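Local coordinates for protein interferon alpha/beta receptor 1 (Mus musculus, PDB 3WCY) that pairs with IFNAR2 to form the heterodimeric receptor that binds type I interferons and triggers JAK-STAT signalling, at residues F137-R142 with V176-P181; P104-L109 with H119-G124; D319-Y324 with F359-L364. One frame throughout, in Å; residues are numbered along the deposited sequence.

Interaction 1. Residues F137-R142 with V176-P181; sequences FSYTIR and VKAIHP
Ser138 pairs with Ile179 and Thr140 with Lys177 on two antiparallel strands, the central pair of the four-stranded sheet in the second fibronectin type III domain, corresponding to strands C and F of that beta sandwich. Each pair exchanges two backbone hydrogen bonds: Ser138 N reaches Ile179 O at 2.8 Å and Lys177 N reaches Thr140 O at 3.0 Å, with the return bonds beside them. CA-H...O contacts supplement the ladder, from Phe137 to Ile179 O and from Tyr139 to Lys177 O.

Apolar packing fills the inward face. Tyr139 CD1 and CE1 meet Ala178, CE1 lying 3.7 Å from Ala178 CB, and the ring makes an edge-to-face pair with Tyr159. Val176 and Ile141 lie side by side; Val176 CG1 touches Ile141 CD1 and Tyr139 CB, and Val176 CG2 meets Ile141 CG2 at 3.8 Å. Ile120 of the facing sheet covers this group. An alanine in place of Tyr139 would probably take the ring carbons from Ala178 CB and open a gap beside Tyr159.

On the outer face, Thr140 OG1 sits between its backbone N and carbonyl carbon (chi1 69°), lying against the aliphatic chain of Lys177, which runs in the same direction. Thr140 CG2 meets Ile179 CD1 at 4.0 Å, the two side chains crossing at about a right angle.

One aromatic pair ends the contact. Phe137 turns its ring edge toward the face of His180, the planes at 76° and the centroids 5.6 Å apart; the nearest atoms are Phe137 CE1 and His180 CD2, 4.1 Å from each other.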
loop_
_atom_site.group_PDB
_atom_site.type_symbol
_atom_site.label_atom_id
_atom_site.label_comp_id
_atom_site.label_asym_id
_atom_site.label_seq_id
_atom_site.Cartn_x
_atom_site.Cartn_y
_atom_site.Cartn_z
ATOM N N PHE A 137 0.158 1.234 10.062
ATOM C CA PHE A 137 -1.085 0.710 10.639
ATOM C C PHE A 137 -2.015 0.014 9.653
ATOM O O PHE A 137 -2.208 0.467 8.527
ATOM C CB PHE A 137 -1.888 1.805 11.363
ATOM C CG PHE A 137 -1.253 2.509 12.538
ATOM C CD1 PHE A 137 -0.577 1.792 13.519
ATOM C CD2 PHE A 137 -1.426 3.873 12.723
ATOM C CE1 PHE A 137 -0.012 2.445 14.618
ATOM C CE2 PHE A 137 -0.881 4.518 13.834
ATOM C CZ PHE A 137 -0.182 3.798 14.776
ATOM N N SER A 138 -2.610 -1.080 10.115
ATOM C CA SER A 138 -3.610 -1.876 9.410
ATOM C C SER A 138 -4.776 -1.984 10.383
ATOM O O SER A 138 -4.599 -1.702 11.570
ATOM C CB SER A 138 -3.068 -3.263 9.076
ATOM O OG SER A 138 -4.049 -4.066 8.435
ATOM N N TYR A 139 -5.967 -2.339 9.885
ATOM C CA TYR A 139 -7.167 -2.461 10.720
ATOM C C TYR A 139 -7.920 -3.748 10.434
ATOM O O TYR A 139 -7.868 -4.264 9.313
ATOM C CB TYR A 139 -8.084 -1.218 10.587
ATOM C CG TYR A 139 -7.345 0.087 10.801
ATOM C CD1 TYR A 139 -7.116 0.580 12.082
ATOM C CD2 TYR A 139 -6.808 0.793 9.723
ATOM C CE1 TYR A 139 -6.398 1.757 12.288
ATOM C CE2 TYR A 139 -6.083 1.970 9.917
ATOM C CZ TYR A 139 -5.880 2.446 11.203
ATOM O OH TYR A 139 -5.160 3.595 11.408
ATOM N N THR A 140 -8.566 -4.298 11.468
ATOM C CA THR A 140 -9.362 -5.524 11.376
ATOM C C THR A 140 -10.761 -5.188 11.906
ATOM O O THR A 140 -10.893 -4.734 13.046
ATOM C CB THR A 140 -8.711 -6.692 12.156
ATOM O OG1 THR A 140 -8.780 -6.426 13.557
ATOM C CG2 THR A 140 -7.272 -6.967 11.747
ATOM N N ILE A 141 -11.789 -5.378 11.071
ATOM C CA ILE A 141 -13.175 -5.073 11.423
ATOM C C ILE A 141 -13.951 -6.352 11.707
ATOM O O ILE A 141 -13.827 -7.328 10.965
ATOM C CB ILE A 141 -13.917 -4.223 10.339
ATOM C CG1 ILE A 141 -12.992 -3.409 9.378
ATOM C CG2 ILE A 141 -15.070 -3.411 10.930
ATOM C CD1 ILE A 141 -12.270 -2.190 9.944
ATOM N N ARG A 142 -14.788 -6.314 12.763
ATOM C CA ARG A 142 -15.680 -7.394 13.178
ATOM C C ARG A 142 -17.117 -6.884 13.111
ATOM O O ARG A 142 -17.442 -5.872 13.729
ATOM C CB ARG A 142 -15.353 -7.859 14.598
ATOM C CG ARG A 142 -14.250 -8.899 14.688
ATOM C CD ARG A 142 -14.127 -9.364 16.126
ATOM N NE ARG A 142 -13.006 -10.277 16.334
ATOM C CZ ARG A 142 -12.449 -10.520 17.518
ATOM N NH1 ARG A 142 -12.897 -9.907 18.609
ATOM N NH2 ARG A 142 -11.431 -11.367 17.618
ATOM N N VAL A 176 -13.480 -2.334 15.685
ATOM C CA VAL A 176 -12.284 -2.059 14.874
ATOM C C VAL A 176 -11.024 -2.080 15.734
ATOM O O VAL A 176 -10.940 -1.370 16.737
ATOM C CB VAL A 176 -12.404 -0.739 14.057
ATOM C CG1 VAL A 176 -11.172 -0.494 13.192
ATOM C CG2 VAL A 176 -13.664 -0.725 13.200
ATOM N N LYS A 177 -10.044 -2.882 15.309
ATOM C CA LYS A 177 -8.745 -3.057 15.948
ATOM C C LYS A 177 -7.654 -2.384 15.087
ATOM O O LYS A 177 -7.619 -2.581 13.863
ATOM C CB LYS A 177 -8.459 -4.566 16.093
ATOM C CG LYS A 177 -7.206 -4.945 16.871
ATOM C CD LYS A 177 -7.023 -6.461 16.878
ATOM C CE LYS A 177 -6.193 -6.979 18.037
ATOM N NZ LYS A 177 -6.955 -7.009 19.318
ATOM N N ALA A 178 -6.770 -1.597 15.727
ATOM C CA ALA A 178 -5.643 -0.974 15.032
ATOM C C ALA A 178 -4.428 -1.850 15.256
ATOM O O ALA A 178 -4.097 -2.179 16.399
ATOM C CB ALA A 178 -5.388 0.426 15.562
ATOM N N ILE A 179 -3.794 -2.285 14.173
ATOM C CA ILE A 179 -2.606 -3.132 14.293
ATOM C C ILE A 179 -1.382 -2.535 13.619
ATOM O O ILE A 179 -1.522 -1.898 12.577
ATOM C CB ILE A 179 -2.860 -4.623 13.926
ATOM C CG1 ILE A 179 -3.592 -4.782 12.571
ATOM C CG2 ILE A 179 -3.610 -5.335 15.060
ATOM C CD1 ILE A 179 -3.397 -6.152 11.880
ATOM N N HIS A 180 -0.194 -2.695 14.245
ATOM C CA HIS A 180 1.110 -2.272 13.711
ATOM C C HIS A 180 1.786 -3.587 13.245
ATOM O O HIS A 180 2.439 -4.252 14.057
ATOM C CB HIS A 180 1.960 -1.553 14.790
ATOM C CG HIS A 180 3.055 -0.668 14.255
ATOM N ND1 HIS A 180 3.696 -0.936 13.045
ATOM C CD2 HIS A 180 3.605 0.444 14.797
ATOM C CE1 HIS A 180 4.595 0.023 12.893
ATOM N NE2 HIS A 180 4.582 0.877 13.918
ATOM N N PRO A 181 1.575 -4.025 11.975
ATOM C CA PRO A 181 2.109 -5.333 11.548
ATOM C C PRO A 181 3.624 -5.508 11.515
ATOM O O PRO A 181 4.085 -6.644 11.376
ATOM C CB PRO A 181 1.470 -5.548 10.170
ATOM C CG PRO A 181 1.164 -4.188 9.678
ATOM C CD PRO A 181 0.784 -3.400 10.894
#

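Interaction 2. Residues P104-L109 with H119-G124; sequences PPEVRL and HISPPG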
loop_
_atom_site.group_PDB
_atom_site.type_symbol
_atom_site.label_atom_id
_atom_site.label_comp_id
_atom_site.label_asym_id
_atom_site.label_seq_id
_atom_site.Cartn_x
_atom_site.Cartn_y
_atom_site.Cartn_z
ATOM N N PRO A 104 -7.333 2.509 21.186
ATOM C CA PRO A 104 -8.165 2.014 20.069
ATOM C C PRO A 104 -8.449 3.080 18.993
ATOM O O PRO A 104 -8.419 4.272 19.317
ATOM C CB PRO A 104 -9.439 1.526 20.763
ATOM C CG PRO A 104 -9.062 1.355 22.202
ATOM C CD PRO A 104 -8.055 2.411 22.471
ATOM N N PRO A 105 -8.661 2.707 17.708
ATOM C CA PRO A 105 -8.917 3.739 16.689
ATOM C C PRO A 105 -10.321 4.341 16.795
ATOM O O PRO A 105 -11.260 3.630 17.162
ATOM C CB PRO A 105 -8.717 2.989 15.370
ATOM C CG PRO A 105 -9.037 1.586 15.673
ATOM C CD PRO A 105 -8.729 1.349 17.129
ATOM N N GLU A 106 -10.465 5.645 16.499
ATOM C CA GLU A 106 -11.771 6.306 16.538
ATOM C C GLU A 106 -12.611 5.825 15.332
ATOM O O GLU A 106 -12.119 5.811 14.200
ATOM C CB GLU A 106 -11.618 7.840 16.574
ATOM C CG GLU A 106 -12.889 8.582 16.966
ATOM C CD GLU A 106 -12.799 10.098 16.943
ATOM O OE1 GLU A 106 -12.862 10.709 18.035
ATOM O OE2 GLU A 106 -12.693 10.677 15.836
ATOM N N VAL A 107 -13.860 5.393 15.591
ATOM C CA VAL A 107 -14.731 4.854 14.542
ATOM C C VAL A 107 -16.127 5.476 14.504
ATOM O O VAL A 107 -16.794 5.543 15.531
ATOM C CB VAL A 107 -14.720 3.290 14.496
ATOM C CG1 VAL A 107 -14.627 2.676 15.889
ATOM C CG2 VAL A 107 -15.911 2.720 13.729
ATOM N N ARG A 108 -16.553 5.939 13.314
ATOM C CA ARG A 108 -17.888 6.502 13.094
ATOM C C ARG A 108 -18.556 5.704 11.983
ATOM O O ARG A 108 -17.974 5.531 10.910
ATOM C CB ARG A 108 -17.856 8.010 12.739
ATOM C CG ARG A 108 -17.030 8.917 13.667
ATOM C CD ARG A 108 -17.608 9.118 15.061
ATOM N NE ARG A 108 -16.636 9.775 15.937
ATOM C CZ ARG A 108 -16.889 10.185 17.175
ATOM N NH1 ARG A 108 -18.098 10.024 17.703
ATOM N NH2 ARG A 108 -15.940 10.769 17.894
ATOM N N LEU A 109 -19.774 5.208 12.246
ATOM C CA LEU A 109 -20.545 4.393 11.301
ATOM C C LEU A 109 -21.533 5.211 10.471
ATOM O O LEU A 109 -22.115 6.180 10.962
ATOM C CB LEU A 109 -21.284 3.256 12.033
ATOM C CG LEU A 109 -20.442 2.358 12.939
ATOM C CD1 LEU A 109 -21.297 1.627 13.897
ATOM C CD2 LEU A 109 -19.623 1.387 12.138
ATOM N N HIS A 119 -15.738 4.514 9.100
ATOM C CA HIS A 119 -14.783 5.613 9.038
ATOM C C HIS A 119 -13.811 5.477 10.203
ATOM O O HIS A 119 -14.161 5.754 11.356
ATOM C CB HIS A 119 -15.502 6.970 9.030
ATOM C CG HIS A 119 -16.530 7.095 7.946
ATOM N ND1 HIS A 119 -16.199 7.564 6.690
ATOM C CD2 HIS A 119 -17.850 6.792 7.963
ATOM C CE1 HIS A 119 -17.318 7.521 5.983
ATOM N NE2 HIS A 119 -18.339 7.074 6.709
ATOM N N ILE A 120 -12.606 4.971 9.902
ATOM C CA ILE A 120 -11.563 4.747 10.894
ATOM C C ILE A 120 -10.620 5.945 10.965
ATOM O O ILE A 120 -10.092 6.397 9.946
ATOM C CB ILE A 120 -10.778 3.423 10.643
ATOM C CG1 ILE A 120 -11.700 2.248 10.293
ATOM C CG2 ILE A 120 -9.877 3.073 11.825
ATOM C CD1 ILE A 120 -11.154 1.339 9.248
ATOM N N SER A 121 -10.407 6.443 12.180
ATOM C CA SER A 121 -9.450 7.498 12.473
ATOM C C SER A 121 -8.289 6.798 13.216
ATOM O O SER A 121 -8.557 6.015 14.137
ATOM C CB SER A 121 -10.085 8.581 13.334
ATOM O OG SER A 121 -9.515 9.844 13.041
ATOM N N PRO A 122 -7.013 6.990 12.790
ATOM C CA PRO A 122 -5.898 6.292 13.456
ATOM C C PRO A 122 -5.651 6.752 14.899
ATOM O O PRO A 122 -6.062 7.868 15.237
ATOM C CB PRO A 122 -4.704 6.615 12.554
ATOM C CG PRO A 122 -5.049 7.907 11.925
ATOM C CD PRO A 122 -6.525 7.866 11.706
ATOM N N PRO A 123 -4.986 5.936 15.766
ATOM C CA PRO A 123 -4.710 6.387 17.147
ATOM C C PRO A 123 -3.918 7.711 17.192
ATOM O O PRO A 123 -2.815 7.791 16.641
ATOM C CB PRO A 123 -3.912 5.217 17.744
ATOM C CG PRO A 123 -4.234 4.048 16.902
ATOM C CD PRO A 123 -4.435 4.585 15.530
ATOM N N GLY A 124 -4.515 8.748 17.781
ATOM C CA GLY A 124 -3.923 10.081 17.864
ATOM C C GLY A 124 -4.641 11.098 16.992
ATOM O O GLY A 124 -4.827 10.868 15.790
#
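His119 and Arg108 exchange backbone hydrogen bonds in an antiparallel beta hairpin, matching strands A and B of the fibronectin type III fold; His119 N lies 3.1 Å from Arg108 O. CG is anti to the carbonyl carbon of His119 (chi1 -54°), which puts it near Arg108 O; the ring edge lies toward that oxygen, His119 CD2 being 3.2 Å from it, while NE2 is hydrogen-bonded to Glu110.

Ile120 faces the opposite way, in a non-hydrogen-bonded pair with Val107. Its CG2 packs on Pro105 CB at 3.7 Å, and the side chain continues onto Tyr139, Ile141 and Val176 of the other sheet.

Ser121 returns to the outer face. Its N donates to Glu106 O at 2.7 Å, whereas Glu106 N gives only a weak bond to Ser121 O. The CB atoms of Ser121 and Glu106 lie 3.7 Å apart. Within the first strand, Arg108 NH2 makes a salt bridge with Glu106 OE1 at 3.1 Å, its hydrogen bond weak.

The hairpin thus has two unlike faces: Pro105, Val107 and Ile120 lie on the apolar side, while on the other the charges of Glu106 and Arg108 probably offset each other in part.

Interaction 3. Residues D319-Y324 with F359-L364; sequences DTLLVY and FTLKNL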
loop_
_atom_site.group_PDB
_atom_site.type_symbol
_atom_site.label_atom_id
_atom_site.label_comp_id
_atom_site.label_asym_id
_atom_site.label_seq_id
_atom_site.Cartn_x
_atom_site.Cartn_y
_atom_site.Cartn_z
ATOM N N ASP A 319 3.250 -42.320 -17.193
ATOM C CA ASP A 319 2.541 -41.718 -16.064
ATOM C C ASP A 319 2.661 -40.184 -16.011
ATOM O O ASP A 319 1.869 -39.465 -16.620
ATOM C CB ASP A 319 3.025 -42.325 -14.745
ATOM C CG ASP A 319 2.049 -42.103 -13.607
ATOM O OD1 ASP A 319 0.827 -42.085 -13.866
ATOM O OD2 ASP A 319 2.503 -41.946 -12.454
ATOM N N THR A 320 3.657 -39.707 -15.269
ATOM C CA THR A 320 3.877 -38.289 -14.991
ATOM C C THR A 320 4.242 -37.524 -16.256
ATOM O O THR A 320 4.959 -38.048 -17.111
ATOM C CB THR A 320 4.962 -38.106 -13.912
ATOM O OG1 THR A 320 6.133 -38.840 -14.277
ATOM C CG2 THR A 320 4.498 -38.528 -12.526
ATOM N N LEU A 321 3.753 -36.283 -16.372
ATOM C CA LEU A 321 4.073 -35.408 -17.494
ATOM C C LEU A 321 4.884 -34.234 -16.940
ATOM O O LEU A 321 4.319 -33.300 -16.363
ATOM C CB LEU A 321 2.799 -34.943 -18.216
ATOM C CG LEU A 321 2.996 -34.361 -19.606
ATOM C CD1 LEU A 321 2.061 -35.007 -20.600
ATOM C CD2 LEU A 321 2.812 -32.861 -19.600
ATOM N N LEU A 322 6.221 -34.326 -17.056
ATOM C CA LEU A 322 7.148 -33.306 -16.565
ATOM C C LEU A 322 7.136 -32.069 -17.456
ATOM O O LEU A 322 7.221 -32.180 -18.678
ATOM C CB LEU A 322 8.569 -33.871 -16.444
ATOM C CG LEU A 322 9.341 -33.499 -15.179
ATOM C CD1 LEU A 322 10.420 -34.526 -14.887
ATOM C CD2 LEU A 322 9.954 -32.095 -15.282
ATOM N N VAL A 323 7.014 -30.892 -16.828
ATOM C CA VAL A 323 6.956 -29.585 -17.489
ATOM C C VAL A 323 8.101 -28.700 -16.966
ATOM O O VAL A 323 8.274 -28.579 -15.751
ATOM C CB VAL A 323 5.554 -28.917 -17.302
ATOM C CG1 VAL A 323 5.502 -27.531 -17.930
ATOM C CG2 VAL A 323 4.438 -29.787 -17.868
ATOM N N TYR A 324 8.884 -28.098 -17.879
ATOM C CA TYR A 324 9.977 -27.202 -17.502
ATOM C C TYR A 324 9.784 -25.783 -18.032
ATOM O O TYR A 324 9.700 -25.577 -19.243
ATOM C CB TYR A 324 11.364 -27.749 -17.898
ATOM C CG TYR A 324 12.467 -27.213 -17.009
ATOM C CD1 TYR A 324 13.043 -28.008 -16.025
ATOM C CD2 TYR A 324 12.892 -25.892 -17.111
ATOM C CE1 TYR A 324 14.021 -27.504 -15.169
ATOM C CE2 TYR A 324 13.851 -25.370 -16.246
ATOM C CZ TYR A 324 14.423 -26.183 -15.283
ATOM O OH TYR A 324 15.387 -25.669 -14.448
ATOM N N PHE A 359 7.847 -28.607 -12.881
ATOM C CA PHE A 359 6.448 -28.946 -12.607
ATOM C C PHE A 359 6.246 -30.388 -13.051
ATOM O O PHE A 359 6.735 -30.774 -14.110
ATOM C CB PHE A 359 5.498 -28.032 -13.402
ATOM C CG PHE A 359 5.298 -26.641 -12.853
ATOM C CD1 PHE A 359 4.140 -26.311 -12.160
ATOM C CD2 PHE A 359 6.250 -25.650 -13.058
ATOM C CE1 PHE A 359 3.947 -25.013 -11.666
ATOM C CE2 PHE A 359 6.059 -24.358 -12.560
ATOM C CZ PHE A 359 4.912 -24.048 -11.865
ATOM N N THR A 360 5.549 -31.185 -12.247
ATOM C CA THR A 360 5.300 -32.583 -12.578
ATOM C C THR A 360 3.795 -32.848 -12.598
ATOM O O THR A 360 3.163 -32.929 -11.538
ATOM C CB THR A 360 6.145 -33.510 -11.674
ATOM O OG1 THR A 360 7.531 -33.225 -11.885
ATOM C CG2 THR A 360 5.889 -34.989 -11.929
ATOM N N LEU A 361 3.215 -32.939 -13.809
ATOM C CA LEU A 361 1.785 -33.209 -13.960
ATOM C C LEU A 361 1.545 -34.690 -13.760
ATOM O O LEU A 361 1.814 -35.503 -14.649
ATOM C CB LEU A 361 1.223 -32.714 -15.306
ATOM C CG LEU A 361 1.194 -31.204 -15.515
ATOM C CD1 LEU A 361 0.869 -30.861 -16.948
ATOM C CD2 LEU A 361 0.197 -30.556 -14.608
ATOM N N LYS A 362 1.106 -35.041 -12.547
ATOM C CA LYS A 362 0.837 -36.426 -12.171
ATOM C C LYS A 362 -0.650 -36.777 -12.127
ATOM O O LYS A 362 -1.497 -35.894 -11.962
ATOM C CB LYS A 362 1.596 -36.843 -10.894
ATOM C CG LYS A 362 1.377 -35.967 -9.657
ATOM C CD LYS A 362 2.522 -36.086 -8.631
ATOM C CE LYS A 362 2.554 -37.381 -7.840
ATOM N NZ LYS A 362 3.373 -38.434 -8.508
ATOM N N ASN A 363 -0.947 -38.077 -12.329
ATOM C CA ASN A 363 -2.276 -38.683 -12.355
ATOM C C ASN A 363 -3.168 -38.153 -13.488
ATOM O O ASN A 363 -4.315 -37.770 -13.261
ATOM C CB ASN A 363 -2.953 -38.661 -10.970
ATOM C CG ASN A 363 -2.115 -39.250 -9.863
ATOM O OD1 ASN A 363 -1.778 -40.440 -9.866
ATOM N ND2 ASN A 363 -1.770 -38.426 -8.888
ATOM N N LEU A 364 -2.633 -38.136 -14.714
ATOM C CA LEU A 364 -3.377 -37.734 -15.909
ATOM C C LEU A 364 -3.898 -39.004 -16.605
ATOM O O LEU A 364 -3.293 -40.071 -16.462
ATOM C CB LEU A 364 -2.483 -36.952 -16.885
ATOM C CG LEU A 364 -1.880 -35.631 -16.414
ATOM C CD1 LEU A 364 -0.710 -35.261 -17.266
ATOM C CD2 LEU A 364 -2.886 -34.501 -16.472
#
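Leu361 lies side by side with Leu321 on paired antiparallel strands, both side chains on the buried face of the sheet. Leu361 CB lies 3.3 Å from Leu321 O and near Leu321 CB. CG, anti to the carbonyl carbon of Leu361 (chi1 -67°), stays beside the same oxygen at 3.9 Å. At the tip, Leu361 CD1 touches two branches of the other strand, 3.8 Å from Leu321 CD2 and equally far from Val323 CG2. Phe341, on a strand of the facing sheet, also touches this leucine.

Leu321 is held from a second direction, because the chain bends at Asn363 and brings Leu364 CD1 within 3.6 Å of Leu321 CB. Farther along the same face Val323 CB meets Phe359 CB, while the phenyl ring reaches away toward Tyr337 and Ile339.

Four backbone hydrogen bonds fix the pairing. Val323 N donates to Phe359 O (2.7 Å) and Leu321 N to Leu361 O, with return bonds from Phe359 N and Leu361 N.

On the outer face Thr360 OG1 lies against Leu322 CG. Near the end of the pairing Thr320 CG2 touches Lys362 CB at 3.7 Å, the two side chains running the same way, and Thr320 also meets Thr360 CG2.

Leu321, Val323, Phe359 and Leu361 thus face the side of strand 337-343, Leu322 and Thr360 the other; the pair is strands B and E in the three-stranded sheet of the fourth fibronectin type III sandwich.

From the N terminus, interaction 2 closes first: 104-109 and 119-124 are joined by a short hairpin connection. The chain then enters 137-142, and interaction 1 closes a longer excursion when 176-181 returns beside it. Interaction 3 closes a loop of similar length far downstream. The three are in series; none nests in or crosses another. Interactions 1 and 2 lie in the two facing sheets of the second fibronectin type III domain, centres about 10 Å apart, and touch through Tyr139 on Pro122 and Val176 on Pro105. Interaction 3 joins the second and third strands of the three-stranded sheet in the fourth domain, its centre about 43 Å from that of interaction 1, with the third domain intervening in sequence.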